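Local coordinates for putative lipoprotein (Clostridium perfringens ATCC 13124, PDB 4R7R) that is of unknown function but is a putative lipoprotein that may bind lipid and is probably tethered to the cell envelope, at residues H10-L14 with T92-W96; L53-I59 with Y104-I110; N60-L64 with V100-Y104; L69-F73 with C120-F124. One frame throughout, in Å; residues are numbered along the deposited sequence.

Interaction 1 of 4, residues H10-L14 with T92-W96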
loop_
_atom_site.group_PDB
_atom_site.type_symbol
_atom_site.label_atom_id
_atom_site.label_comp_id
_atom_site.label_asym_id
_atom_site.label_seq_id
_atom_site.Cartn_x
_atom_site.Cartn_y
_atom_site.Cartn_z
ATOM N N HIS A 10 0.653 -8.196 -8.210
ATOM C CA HIS A 10 1.071 -8.345 -6.817
ATOM C C HIS A 10 -0.080 -8.096 -5.861
ATOM O O HIS A 10 -0.108 -8.647 -4.757
ATOM C CB HIS A 10 2.228 -7.398 -6.468
ATOM C CG HIS A 10 3.548 -7.798 -7.048
ATOM N ND1 HIS A 10 4.074 -9.065 -6.904
ATOM C CD2 HIS A 10 4.455 -7.091 -7.757
ATOM C CE1 HIS A 10 5.250 -9.120 -7.507
ATOM N NE2 HIS A 10 5.503 -7.934 -8.033
ATOM N N THR A 11 -1.019 -7.254 -6.272
ATOM C CA THR A 11 -2.169 -6.925 -5.423
ATOM C C THR A 11 -3.118 -8.115 -5.288
ATOM O O THR A 11 -3.648 -8.384 -4.215
ATOM C CB THR A 11 -2.944 -5.719 -5.977
ATOM O OG1 THR A 11 -2.037 -4.621 -6.151
ATOM C CG2 THR A 11 -4.077 -5.322 -5.039
ATOM N N LYS A 12 -3.314 -8.829 -6.389
ATOM C CA LYS A 12 -4.112 -10.046 -6.388
ATOM C C LYS A 12 -3.517 -11.085 -5.428
ATOM O O LYS A 12 -4.250 -11.758 -4.694
ATOM C CB LYS A 12 -4.215 -10.588 -7.817
ATOM C CG LYS A 12 -4.616 -12.041 -7.938
ATOM C CD LYS A 12 -4.991 -12.364 -9.374
ATOM C CE LYS A 12 -6.022 -11.366 -9.889
ATOM N NZ LYS A 12 -6.796 -11.891 -11.051
ATOM N N ASN A 13 -2.191 -11.194 -5.407
ATOM C CA ASN A 13 -1.534 -12.126 -4.505
ATOM C C ASN A 13 -1.650 -11.699 -3.056
ATOM O O ASN A 13 -1.876 -12.525 -2.176
ATOM C CB ASN A 13 -0.066 -12.298 -4.890
ATOM C CG ASN A 13 0.099 -13.176 -6.114
ATOM O OD1 ASN A 13 -0.810 -13.933 -6.470
ATOM N ND2 ASN A 13 1.251 -13.078 -6.771
ATOM N N LEU A 14 -1.511 -10.405 -2.810
ATOM C CA LEU A 14 -1.642 -9.902 -1.459
ATOM C C LEU A 14 -3.074 -10.117 -1.003
ATOM O O LEU A 14 -3.324 -10.592 0.110
ATOM C CB LEU A 14 -1.268 -8.424 -1.384
ATOM C CG LEU A 14 -1.476 -7.814 -0.000
ATOM C CD1 LEU A 14 -0.575 -8.516 1.002
ATOM C CD2 LEU A 14 -1.219 -6.315 -0.023
ATOM N N THR A 92 2.684 2.334 -4.777
ATOM C CA THR A 92 3.210 1.126 -5.399
ATOM C C THR A 92 3.108 0.005 -4.379
ATOM O O THR A 92 3.052 0.258 -3.171
ATOM C CB THR A 92 4.676 1.255 -5.871
ATOM O OG1 THR A 92 5.540 1.473 -4.746
ATOM C CG2 THR A 92 4.831 2.378 -6.900
ATOM N N LEU A 93 3.094 -1.229 -4.868
ATOM C CA LEU A 93 2.804 -2.385 -4.041
ATOM C C LEU A 93 3.588 -3.577 -4.585
ATOM O O LEU A 93 3.536 -3.876 -5.799
ATOM C CB LEU A 93 1.292 -2.666 -4.031
ATOM C CG LEU A 93 0.698 -3.626 -2.986
ATOM C CD1 LEU A 93 -0.805 -3.392 -2.861
ATOM C CD2 LEU A 93 0.976 -5.091 -3.327
ATOM N N TYR A 94 4.307 -4.261 -3.692
ATOM C CA TYR A 94 5.188 -5.339 -4.114
ATOM C C TYR A 94 5.626 -6.192 -2.925
ATOM O O TYR A 94 5.578 -5.724 -1.776
ATOM C CB TYR A 94 6.401 -4.765 -4.855
ATOM C CG TYR A 94 7.187 -3.713 -4.100
ATOM C CD1 TYR A 94 8.326 -4.057 -3.385
ATOM C CD2 TYR A 94 6.803 -2.368 -4.123
ATOM C CE1 TYR A 94 9.062 -3.099 -2.693
ATOM C CE2 TYR A 94 7.527 -1.407 -3.449
ATOM C CZ TYR A 94 8.660 -1.771 -2.734
ATOM O OH TYR A 94 9.398 -0.818 -2.057
ATOM N N PRO A 95 6.027 -7.456 -3.189
ATOM C CA PRO A 95 6.534 -8.266 -2.079
ATOM C C PRO A 95 7.858 -7.684 -1.622
ATOM O O PRO A 95 8.584 -7.087 -2.438
ATOM C CB PRO A 95 6.689 -9.674 -2.684
ATOM C CG PRO A 95 6.719 -9.479 -4.158
ATOM C CD PRO A 95 6.012 -8.186 -4.469
ATOM N N TRP A 96 8.168 -7.841 -0.339
ATOM C CA TRP A 96 9.305 -7.144 0.261
ATOM C C TRP A 96 10.640 -7.521 -0.381
ATOM O O TRP A 96 11.584 -6.742 -0.378
ATOM C CB TRP A 96 9.362 -7.439 1.759
ATOM C CG TRP A 96 9.849 -8.822 2.039
ATOM C CD1 TRP A 96 9.229 -9.999 1.702
ATOM C CD2 TRP A 96 11.073 -9.183 2.685
ATOM N NE1 TRP A 96 9.991 -11.064 2.111
ATOM C CE2 TRP A 96 11.126 -10.595 2.718
ATOM C CE3 TRP A 96 12.125 -8.451 3.245
ATOM C CZ2 TRP A 96 12.191 -11.292 3.293
ATOM C CZ3 TRP A 96 13.190 -9.145 3.823
ATOM C CH2 TRP A 96 13.215 -10.553 3.838
#
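Helix 10-14 crosses strand 92-95 at 62°, with the two short axes 8.1 Å apart at their closest. The nearest CA atoms are those of His-10 and Tyr-94, 5.8 Å apart, at the start of the helical segment. No hydrogen bond links the two segments directly; they meet by side-chain packing. His-10 points its CB toward the strand. Pro-95 CD lies over one face of the His-10 ring, 3.3 Å from the centroid and 16° off the normal, a CH-pi contact. The same ring also passes Tyr-94, with His-10 CD2 4.1 Å from Tyr-94 CA. This is the packing of an alpha-beta fold: helix 9-17 lies across one face of an antiparallel sheet, and strand 90-95 is one of the strands beneath it. Leu-93 is the strand's main apolar residue here. Its CD1 lies 4.1 Å from Leu-14 CD2 and 3.7 Å from Thr-11 OG1, and its CD2 is 4.1 Å from His-10 CB. The hydroxyl of Thr-11 has its polar partner in Asp-103, on the adjacent strand. Asp-103 also accepts a hydrogen bond from His-10 N. The Tyr-94 ring leads away from the helix, and its OH is hydrogen-bonded to Asp-84.

Interaction 2 of 4, residues L53-I59 with Y104-I110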
loop_
_atom_site.group_PDB
_atom_site.type_symbol
_atom_site.label_atom_id
_atom_site.label_comp_id
_atom_site.label_asym_id
_atom_site.label_seq_id
_atom_site.Cartn_x
_atom_site.Cartn_y
_atom_site.Cartn_z
ATOM N N LEU A 53 -10.867 -1.597 -4.469
ATOM C CA LEU A 53 -10.155 -1.398 -5.736
ATOM C C LEU A 53 -10.931 -1.912 -6.945
ATOM O O LEU A 53 -11.354 -3.075 -6.995
ATOM C CB LEU A 53 -8.779 -2.085 -5.722
ATOM C CG LEU A 53 -7.773 -1.579 -4.700
ATOM C CD1 LEU A 53 -6.452 -2.309 -4.863
ATOM C CD2 LEU A 53 -7.611 -0.079 -4.812
ATOM N N LYS A 54 -11.097 -1.036 -7.924
ATOM C CA LYS A 54 -11.573 -1.450 -9.229
ATOM C C LYS A 54 -10.357 -1.596 -10.143
ATOM O O LYS A 54 -9.268 -1.105 -9.827
ATOM C CB LYS A 54 -12.572 -0.440 -9.791
ATOM C CG LYS A 54 -13.728 -0.110 -8.848
ATOM C CD LYS A 54 -14.294 1.283 -9.130
ATOM C CE LYS A 54 -15.719 1.455 -8.578
ATOM N NZ LYS A 54 -15.786 1.517 -7.077
ATOM N N ASP A 55 -10.547 -2.256 -11.276
ATOM C CA ASP A 55 -9.456 -2.529 -12.208
ATOM C C ASP A 55 -8.823 -1.269 -12.807
ATOM O O ASP A 55 -7.641 -1.265 -13.150
ATOM C CB ASP A 55 -9.954 -3.438 -13.332
ATOM C CG ASP A 55 -10.884 -4.531 -12.825
ATOM O OD1 ASP A 55 -10.437 -5.702 -12.723
ATOM O OD2 ASP A 55 -12.063 -4.208 -12.525
ATOM N N SER A 56 -9.606 -0.204 -12.935
ATOM C CA SER A 56 -9.102 1.049 -13.484
ATOM C C SER A 56 -8.157 1.776 -12.522
ATOM O O SER A 56 -7.532 2.767 -12.893
ATOM C CB SER A 56 -10.271 1.960 -13.851
ATOM O OG SER A 56 -11.145 2.116 -12.745
ATOM N N ASN A 57 -8.063 1.292 -11.286
ATOM C CA ASN A 57 -7.126 1.843 -10.317
ATOM C C ASN A 57 -5.691 1.440 -10.622
ATOM O O ASN A 57 -4.755 2.073 -10.151
ATOM C CB ASN A 57 -7.487 1.386 -8.912
ATOM C CG ASN A 57 -8.788 1.982 -8.423
ATOM O OD1 ASN A 57 -9.761 1.263 -8.191
ATOM N ND2 ASN A 57 -8.813 3.296 -8.257
ATOM N N PHE A 58 -5.521 0.370 -11.392
ATOM C CA PHE A 58 -4.196 -0.152 -11.708
ATOM C C PHE A 58 -3.639 0.506 -12.951
ATOM O O PHE A 58 -4.213 0.394 -14.030
ATOM C CB PHE A 58 -4.254 -1.668 -11.889
ATOM C CG PHE A 58 -4.690 -2.387 -10.653
ATOM C CD1 PHE A 58 -3.769 -2.709 -9.661
ATOM C CD2 PHE A 58 -6.033 -2.697 -10.447
ATOM C CE1 PHE A 58 -4.171 -3.361 -8.488
ATOM C CE2 PHE A 58 -6.443 -3.353 -9.278
ATOM C CZ PHE A 58 -5.501 -3.685 -8.298
ATOM N N ILE A 59 -2.515 1.195 -12.801
ATOM C CA ILE A 59 -1.919 1.890 -13.936
ATOM C C ILE A 59 -0.542 1.326 -14.297
ATOM O O ILE A 59 -0.008 0.465 -13.595
ATOM C CB ILE A 59 -1.798 3.393 -13.652
ATOM C CG1 ILE A 59 -0.875 3.637 -12.452
ATOM C CG2 ILE A 59 -3.161 3.973 -13.383
ATOM C CD1 ILE A 59 -0.651 5.076 -12.138
ATOM N N TYR A 104 1.354 -0.613 -9.767
ATOM C CA TYR A 104 1.140 0.829 -9.660
ATOM C C TYR A 104 -0.348 1.091 -9.613
ATOM O O TYR A 104 -1.099 0.620 -10.485
ATOM C CB TYR A 104 1.782 1.590 -10.836
ATOM C CG TYR A 104 3.297 1.536 -10.859
ATOM C CD1 TYR A 104 4.064 2.661 -10.523
ATOM C CD2 TYR A 104 3.969 0.357 -11.213
ATOM C CE1 TYR A 104 5.466 2.613 -10.545
ATOM C CE2 TYR A 104 5.365 0.291 -11.225
ATOM C CZ TYR A 104 6.110 1.419 -10.895
ATOM O OH TYR A 104 7.490 1.343 -10.913
ATOM N N LEU A 105 -0.780 1.848 -8.611
ATOM C CA LEU A 105 -2.186 2.178 -8.483
ATOM C C LEU A 105 -2.366 3.675 -8.274
ATOM O O LEU A 105 -1.576 4.299 -7.567
ATOM C CB LEU A 105 -2.830 1.420 -7.319
ATOM C CG LEU A 105 -2.646 -0.092 -7.139
ATOM C CD1 LEU A 105 -1.292 -0.455 -6.580
ATOM C CD2 LEU A 105 -3.720 -0.618 -6.200
ATOM N N SER A 106 -3.396 4.240 -8.901
ATOM C CA SER A 106 -3.906 5.554 -8.536
ATOM C C SER A 106 -5.164 5.364 -7.691
ATOM O O SER A 106 -6.032 4.553 -8.030
ATOM C CB SER A 106 -4.217 6.394 -9.773
ATOM O OG SER A 106 -4.851 7.616 -9.414
ATOM N N LEU A 107 -5.267 6.118 -6.599
ATOM C CA LEU A 107 -6.356 5.943 -5.633
ATOM C C LEU A 107 -7.321 7.102 -5.607
ATOM O O LEU A 107 -7.978 7.321 -4.599
ATOM C CB LEU A 107 -5.799 5.754 -4.213
ATOM C CG LEU A 107 -4.850 4.575 -4.024
ATOM C CD1 LEU A 107 -4.480 4.376 -2.545
ATOM C CD2 LEU A 107 -5.480 3.329 -4.601
ATOM N N LYS A 108 -7.412 7.858 -6.688
ATOM C CA LYS A 108 -8.271 9.037 -6.669
ATOM C C LYS A 108 -9.768 8.704 -6.520
ATOM O O LYS A 108 -10.505 9.432 -5.832
ATOM C CB LYS A 108 -8.031 9.882 -7.920
ATOM C CG LYS A 108 -6.812 10.765 -7.791
ATOM C CD LYS A 108 -6.056 10.893 -9.098
ATOM C CE LYS A 108 -4.744 11.639 -8.887
ATOM N NZ LYS A 108 -4.945 12.880 -8.071
ATOM N N ASP A 109 -10.223 7.608 -7.124
ATOM C CA ASP A 109 -11.658 7.308 -7.089
ATOM C C ASP A 109 -12.113 6.460 -5.882
ATOM O O ASP A 109 -13.307 6.241 -5.699
ATOM C CB ASP A 109 -12.098 6.619 -8.403
ATOM C CG ASP A 109 -11.375 5.295 -8.664
ATOM O OD1 ASP A 109 -11.572 4.709 -9.757
ATOM O OD2 ASP A 109 -10.607 4.837 -7.792
ATOM N N ILE A 110 -11.189 5.985 -5.056
ATOM C CA ILE A 110 -11.593 5.088 -3.973
ATOM C C ILE A 110 -12.191 5.884 -2.822
ATOM O O ILE A 110 -11.964 7.088 -2.722
ATOM C CB ILE A 110 -10.422 4.229 -3.456
ATOM C CG1 ILE A 110 -9.461 5.079 -2.654
ATOM C CG2 ILE A 110 -9.740 3.467 -4.607
ATOM C CD1 ILE A 110 -8.795 4.299 -1.595
HETATM O O HOH W 1 0.475 -1.965 -12.171
#
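Leu-53 and Phe-58 meet Leu-105 in the apolar centre of this contact. Leu-53 CD1 is 3.5 Å from Leu-105 CD2, and Phe-58 CE1 is 3.6 Å from the same Leu-105 CD2. The motif is an antiparallel strand pairing at the edge of the sheet, where the short, weakly bonded strand 58-59 runs beside strand 103-106. Phe-58 and Leu-105 form a non-hydrogen-bonded pair with CA atoms 4.5 Å apart. Their side chains lie on the sheet face that helix 9-17 packs on, and both Leu-53 and Phe-58 touch Thr-11 of that helix. Leu-53 CD2 extends the cluster to Leu-107 CD2 at 4.0 Å and Ile-110 CG2 at 4.1 Å. On the other face, Ile-59 CG1 packs on Tyr-104 CB at 3.7 Å. Two backbone hydrogen bonds join the two segments: Ser-106 N to Asn-57 O and Ile-59 N to Tyr-104 O, both 2.8 Å. A water lies between Ile-59 O and Tyr-104 N, 2.9 Å from each. Residues 55-57 form a 3-10 turn, and the Asn-57 side chain ties it down. Asn-57 OD1 accepts a bond from Lys-54 N at 2.7 Å. At the polar edge Asn-57 ND2 donates to Ser-106 O at 3.1 Å. The same Asn-57 ND2 also donates to Asp-109 OD2, at a very short 2.4 Å.

Interaction 3 of 4, residues N60-L64 with V100-Y104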
loop_
_atom_site.group_PDB
_atom_site.type_symbol
_atom_site.label_atom_id
_atom_site.label_comp_id
_atom_site.label_asym_id
_atom_site.label_seq_id
_atom_site.Cartn_x
_atom_site.Cartn_y
_atom_site.Cartn_z
ATOM N N ASN A 60 0.023 1.821 -15.393
ATOM C CA ASN A 60 1.336 1.385 -15.861
ATOM C C ASN A 60 2.505 1.940 -15.054
ATOM O O ASN A 60 2.359 2.909 -14.306
ATOM C CB ASN A 60 1.515 1.775 -17.329
ATOM C CG ASN A 60 0.544 1.053 -18.249
ATOM O OD1 ASN A 60 0.770 -0.097 -18.629
ATOM N ND2 ASN A 60 -0.546 1.728 -18.612
ATOM N N GLU A 61 3.665 1.311 -15.222
ATOM C CA GLU A 61 4.911 1.788 -14.637
ATOM C C GLU A 61 5.150 3.249 -14.960
ATOM O O GLU A 61 5.019 3.666 -16.108
ATOM C CB GLU A 61 6.104 0.971 -15.139
ATOM C CG GLU A 61 6.350 -0.322 -14.397
ATOM C CD GLU A 61 7.783 -0.804 -14.542
ATOM O OE1 GLU A 61 8.521 -0.252 -15.394
ATOM O OE2 GLU A 61 8.175 -1.733 -13.802
ATOM N N GLU A 62 5.505 4.015 -13.932
ATOM C CA GLU A 62 5.853 5.422 -14.073
ATOM C C GLU A 62 7.221 5.722 -13.478
ATOM O O GLU A 62 7.671 5.025 -12.568
ATOM C CB GLU A 62 4.827 6.303 -13.373
ATOM C CG GLU A 62 3.481 6.418 -14.049
ATOM C CD GLU A 62 2.625 7.482 -13.384
ATOM O OE1 GLU A 62 3.053 8.003 -12.327
ATOM O OE2 GLU A 62 1.541 7.807 -13.921
ATOM N N ALA A 63 7.869 6.770 -13.979
ATOM C CA ALA A 63 9.054 7.324 -13.318
ATOM C C ALA A 63 8.643 7.867 -11.954
ATOM O O ALA A 63 7.516 8.330 -11.783
ATOM C CB ALA A 63 9.692 8.412 -14.163
ATOM N N LEU A 64 9.536 7.812 -10.974
ATOM C CA LEU A 64 9.119 8.132 -9.613
ATOM C C LEU A 64 9.926 9.250 -8.981
ATOM O O LEU A 64 11.099 9.419 -9.290
ATOM C CB LEU A 64 9.196 6.884 -8.728
ATOM C CG LEU A 64 8.197 5.769 -9.035
ATOM C CD1 LEU A 64 8.579 4.496 -8.296
ATOM C CD2 LEU A 64 6.768 6.192 -8.687
ATOM N N VAL A 100 11.357 -5.986 -8.663
ATOM C CA VAL A 100 11.730 -5.797 -10.060
ATOM C C VAL A 100 10.556 -5.210 -10.827
ATOM O O VAL A 100 10.746 -4.429 -11.761
ATOM C CB VAL A 100 12.199 -7.112 -10.751
ATOM C CG1 VAL A 100 13.504 -7.578 -10.145
ATOM C CG2 VAL A 100 11.130 -8.207 -10.687
ATOM N N ARG A 101 9.344 -5.576 -10.425
ATOM C CA ARG A 101 8.154 -5.041 -11.067
ATOM C C ARG A 101 7.052 -4.818 -10.046
ATOM O O ARG A 101 6.376 -5.752 -9.606
ATOM C CB ARG A 101 7.667 -5.967 -12.174
ATOM C CG ARG A 101 6.350 -5.540 -12.776
ATOM C CD ARG A 101 5.414 -6.737 -12.847
ATOM N NE ARG A 101 4.014 -6.380 -13.074
ATOM C CZ ARG A 101 3.161 -6.080 -12.104
ATOM N NH1 ARG A 101 1.893 -5.786 -12.399
ATOM N NH2 ARG A 101 3.578 -6.076 -10.837
ATOM N N LYS A 102 6.891 -3.564 -9.659
ATOM C CA LYS A 102 5.885 -3.199 -8.686
ATOM C C LYS A 102 4.537 -3.047 -9.368
ATOM O O LYS A 102 4.484 -2.762 -10.559
ATOM C CB LYS A 102 6.274 -1.893 -7.989
ATOM C CG LYS A 102 7.707 -1.865 -7.512
ATOM C CD LYS A 102 8.158 -0.457 -7.193
ATOM C CE LYS A 102 9.525 -0.502 -6.534
ATOM N NZ LYS A 102 10.112 0.840 -6.291
ATOM N N ASP A 103 3.462 -3.269 -8.617
ATOM C CA ASP A 103 2.125 -2.807 -8.988
ATOM C C ASP A 103 2.033 -1.275 -8.838
ATOM O O ASP A 103 2.567 -0.701 -7.880
ATOM C CB ASP A 103 1.056 -3.463 -8.102
ATOM C CG ASP A 103 0.597 -4.838 -8.601
ATOM O OD1 ASP A 103 1.313 -5.532 -9.381
ATOM O OD2 ASP A 103 -0.513 -5.230 -8.177
ATOM N N TYR A 104 1.354 -0.613 -9.767
ATOM C CA TYR A 104 1.140 0.829 -9.660
ATOM C C TYR A 104 -0.348 1.091 -9.613
ATOM O O TYR A 104 -1.099 0.620 -10.485
ATOM C CB TYR A 104 1.782 1.590 -10.836
ATOM C CG TYR A 104 3.297 1.536 -10.859
ATOM C CD1 TYR A 104 4.064 2.661 -10.523
ATOM C CD2 TYR A 104 3.969 0.357 -11.213
ATOM C CE1 TYR A 104 5.466 2.613 -10.545
ATOM C CE2 TYR A 104 5.365 0.291 -11.225
ATOM C CZ TYR A 104 6.110 1.419 -10.895
ATOM O OH TYR A 104 7.490 1.343 -10.913
HETATM O O HOH W 2 8.293 -1.742 -10.946
#
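This is a surface contact in which the loop after strand 58-59 passes over a tyrosine at the start of strand 103-106. The two segments run at 104° to each other, and no direct hydrogen bond joins them. Tyr-104 is the hub. Glu-61 CA sits over one face of its ring, 3.8 Å from the centroid and 12° off the normal, which makes a CH-pi contact. Glu-61 CG comes within 3.4 Å of Tyr-104 CE2, and Glu-62 N also lies over the ring face. Leu-64 CD2 meets the ring edge, 4.2 Å from Tyr-104 CE1. The loop thus continues from the edge strand of the antiparallel sheet across the ring of its neighbour. A water bridges the polar groups, 2.9 Å from Glu-61 OE2, 2.6 Å from Lys-102 N and 3.2 Å from Tyr-104 OH. Asp-103 points away from the loop. Its OD1 forms a salt bridge with Arg-101 NH2 at 2.7 Å, and its carboxylate also binds His-10 and Thr-11 of helix 9-17.

Interaction 4 of 4, residues L69-F73 with C120-F124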
loop_
_atom_site.group_PDB
_atom_site.type_symbol
_atom_site.label_atom_id
_atom_site.label_comp_id
_atom_site.label_asym_id
_atom_site.label_seq_id
_atom_site.Cartn_x
_atom_site.Cartn_y
_atom_site.Cartn_z
ATOM N N LEU A 69 6.533 9.207 0.451
ATOM C CA LEU A 69 6.292 9.939 1.669
ATOM C C LEU A 69 6.359 8.957 2.841
ATOM O O LEU A 69 6.965 9.228 3.883
ATOM C CB LEU A 69 4.932 10.638 1.598
ATOM C CG LEU A 69 4.842 11.670 0.464
ATOM C CD1 LEU A 69 3.477 12.328 0.451
ATOM C CD2 LEU A 69 5.958 12.730 0.545
ATOM N N TYR A 70 5.742 7.800 2.644
ATOM C CA TYR A 70 5.638 6.792 3.680
ATOM C C TYR A 70 5.828 5.405 3.096
ATOM O O TYR A 70 5.597 5.172 1.895
ATOM C CB TYR A 70 4.271 6.829 4.369
ATOM C CG TYR A 70 3.896 8.129 5.033
ATOM C CD1 TYR A 70 4.441 8.490 6.268
ATOM C CD2 TYR A 70 2.968 8.980 4.446
ATOM C CE1 TYR A 70 4.082 9.680 6.890
ATOM C CE2 TYR A 70 2.596 10.165 5.070
ATOM C CZ TYR A 70 3.158 10.510 6.287
ATOM O OH TYR A 70 2.795 11.689 6.886
ATOM N N LYS A 71 6.186 4.479 3.974
ATOM C CA LYS A 71 6.337 3.091 3.611
ATOM C C LYS A 71 5.503 2.253 4.574
ATOM O O LYS A 71 5.630 2.364 5.803
ATOM C CB LYS A 71 7.811 2.701 3.657
ATOM C CG LYS A 71 8.258 1.758 2.570
ATOM C CD LYS A 71 9.789 1.575 2.590
ATOM C CE LYS A 71 10.219 0.633 1.485
ATOM N NZ LYS A 71 10.113 1.275 0.158
ATOM N N ILE A 72 4.626 1.439 4.005
ATOM C CA ILE A 72 3.792 0.522 4.762
ATOM C C ILE A 72 4.306 -0.937 4.663
ATOM O O ILE A 72 4.364 -1.528 3.572
ATOM C CB ILE A 72 2.333 0.612 4.269
ATOM C CG1 ILE A 72 1.816 2.058 4.401
ATOM C CG2 ILE A 72 1.447 -0.383 5.010
ATOM C CD1 ILE A 72 0.311 2.283 4.023
ATOM N N PHE A 73 4.689 -1.508 5.802
ATOM C CA PHE A 73 5.122 -2.905 5.848
ATOM C C PHE A 73 3.997 -3.779 6.344
ATOM O O PHE A 73 3.597 -3.698 7.509
ATOM C CB PHE A 73 6.360 -3.073 6.732
ATOM C CG PHE A 73 7.574 -2.427 6.158
ATOM C CD1 PHE A 73 8.306 -3.062 5.171
ATOM C CD2 PHE A 73 7.954 -1.152 6.557
ATOM C CE1 PHE A 73 9.422 -2.465 4.614
ATOM C CE2 PHE A 73 9.066 -0.550 6.007
ATOM C CZ PHE A 73 9.802 -1.209 5.025
ATOM N N CYS A 120 -1.833 7.576 6.830
ATOM C CA CYS A 120 -0.525 7.512 7.458
ATOM C C CYS A 120 -0.296 8.694 8.395
ATOM O O CYS A 120 0.264 8.523 9.482
ATOM C CB CYS A 120 0.573 7.445 6.399
ATOM S SG CYS A 120 0.613 5.850 5.511
ATOM N N GLN A 121 -0.744 9.886 7.996
ATOM C CA GLN A 121 -0.565 11.075 8.836
ATOM C C GLN A 121 -1.365 10.915 10.111
ATOM O O GLN A 121 -0.934 11.324 11.183
ATOM C CB GLN A 121 -0.980 12.351 8.100
ATOM C CG GLN A 121 0.037 12.818 7.063
ATOM C CD GLN A 121 -0.365 14.103 6.360
ATOM O OE1 GLN A 121 -0.771 15.081 7.003
ATOM N NE2 GLN A 121 -0.255 14.111 5.031
ATOM N N TYR A 122 -2.524 10.275 9.979
ATOM C CA TYR A 122 -3.417 10.028 11.099
ATOM C C TYR A 122 -2.831 9.039 12.119
ATOM O O TYR A 122 -2.930 9.275 13.330
ATOM C CB TYR A 122 -4.768 9.527 10.576
ATOM C CG TYR A 122 -5.532 8.665 11.548
ATOM C CD1 TYR A 122 -6.252 9.223 12.595
ATOM C CD2 TYR A 122 -5.538 7.285 11.409
ATOM C CE1 TYR A 122 -6.948 8.424 13.483
ATOM C CE2 TYR A 122 -6.227 6.480 12.288
ATOM C CZ TYR A 122 -6.932 7.049 13.319
ATOM O OH TYR A 122 -7.612 6.215 14.188
ATOM N N VAL A 123 -2.227 7.943 11.654
ATOM C CA VAL A 123 -1.646 6.973 12.585
ATOM C C VAL A 123 -0.540 7.616 13.411
ATOM O O VAL A 123 -0.476 7.432 14.627
ATOM C CB VAL A 123 -1.070 5.742 11.878
ATOM C CG1 VAL A 123 -0.261 4.910 12.871
ATOM C CG2 VAL A 123 -2.179 4.914 11.257
ATOM N N PHE A 124 0.301 8.406 12.746
ATOM C CA PHE A 124 1.384 9.115 13.412
ATOM C C PHE A 124 0.904 10.190 14.393
ATOM O O PHE A 124 1.543 10.415 15.433
ATOM C CB PHE A 124 2.314 9.752 12.374
ATOM C CG PHE A 124 3.301 8.793 11.787
ATOM C CD1 PHE A 124 3.095 8.247 10.531
ATOM C CD2 PHE A 124 4.422 8.418 12.497
ATOM C CE1 PHE A 124 3.996 7.347 9.980
ATOM C CE2 PHE A 124 5.334 7.516 11.956
ATOM C CZ PHE A 124 5.119 6.977 10.692
#
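Tyr-70 lays its ring against Cys-120, whose CB sits over one face, 3.6 Å from the centroid and 16° off the normal. This CH-pi contact is joined by a Cys sulfur-aromatic one, with Cys-120 SG 4.5 Å from the Tyr-70 ring centroid in an oblique position. The arrangement is helix-on-sheet packing in an alpha-beta fold: helix 116-125 crosses strand 70-75 of the antiparallel sheet. The short axes cross at 80° and come no closer than 10.8 Å, so side chains fill the gap. Tyr-70 starts the strand at a classic beta bulge, where it and Leu-69 both face Ile-85. One helical turn on from Cys-120, Phe-124 meets the Tyr-70 ring. Their planes are 21° from parallel but slid apart, with centroids at 5.8 Å, so the rings barely overlap. Ile-72 CD1 reaches Cys-120 SG at 3.9 Å on the buried side. Toward solvent, Tyr-70 OH lies 3.0 Å from CG of the exposed Gln-121.

How the interactions relate
All four contacts reach the same antiparallel sheet. Interactions 1 and 4 pack helices 9-17 and 116-125 on it, on opposite sides of the chain's centre, without hydrogen bonds between their segments. Interaction 1 is buried, while interaction 4 is partly exposed. Interaction 2 instead pairs strands through backbone bonds. Interaction 3 is a surface contact of ring packing and water. Interactions 2 and 3 share Tyr-104 and both use strand 103-106. Interactions 1 and 3 meet where neighbouring strands 90-95 and 103-106 pair, with Leu-93 O 2.9 Å from Asp-103 N, a probable hydrogen bond. Across the sheet, Tyr-94 OH lies 3.1 Å from Lys-71 NZ, linking interactions 1 and 4. Interactions 2 and 4 do not touch.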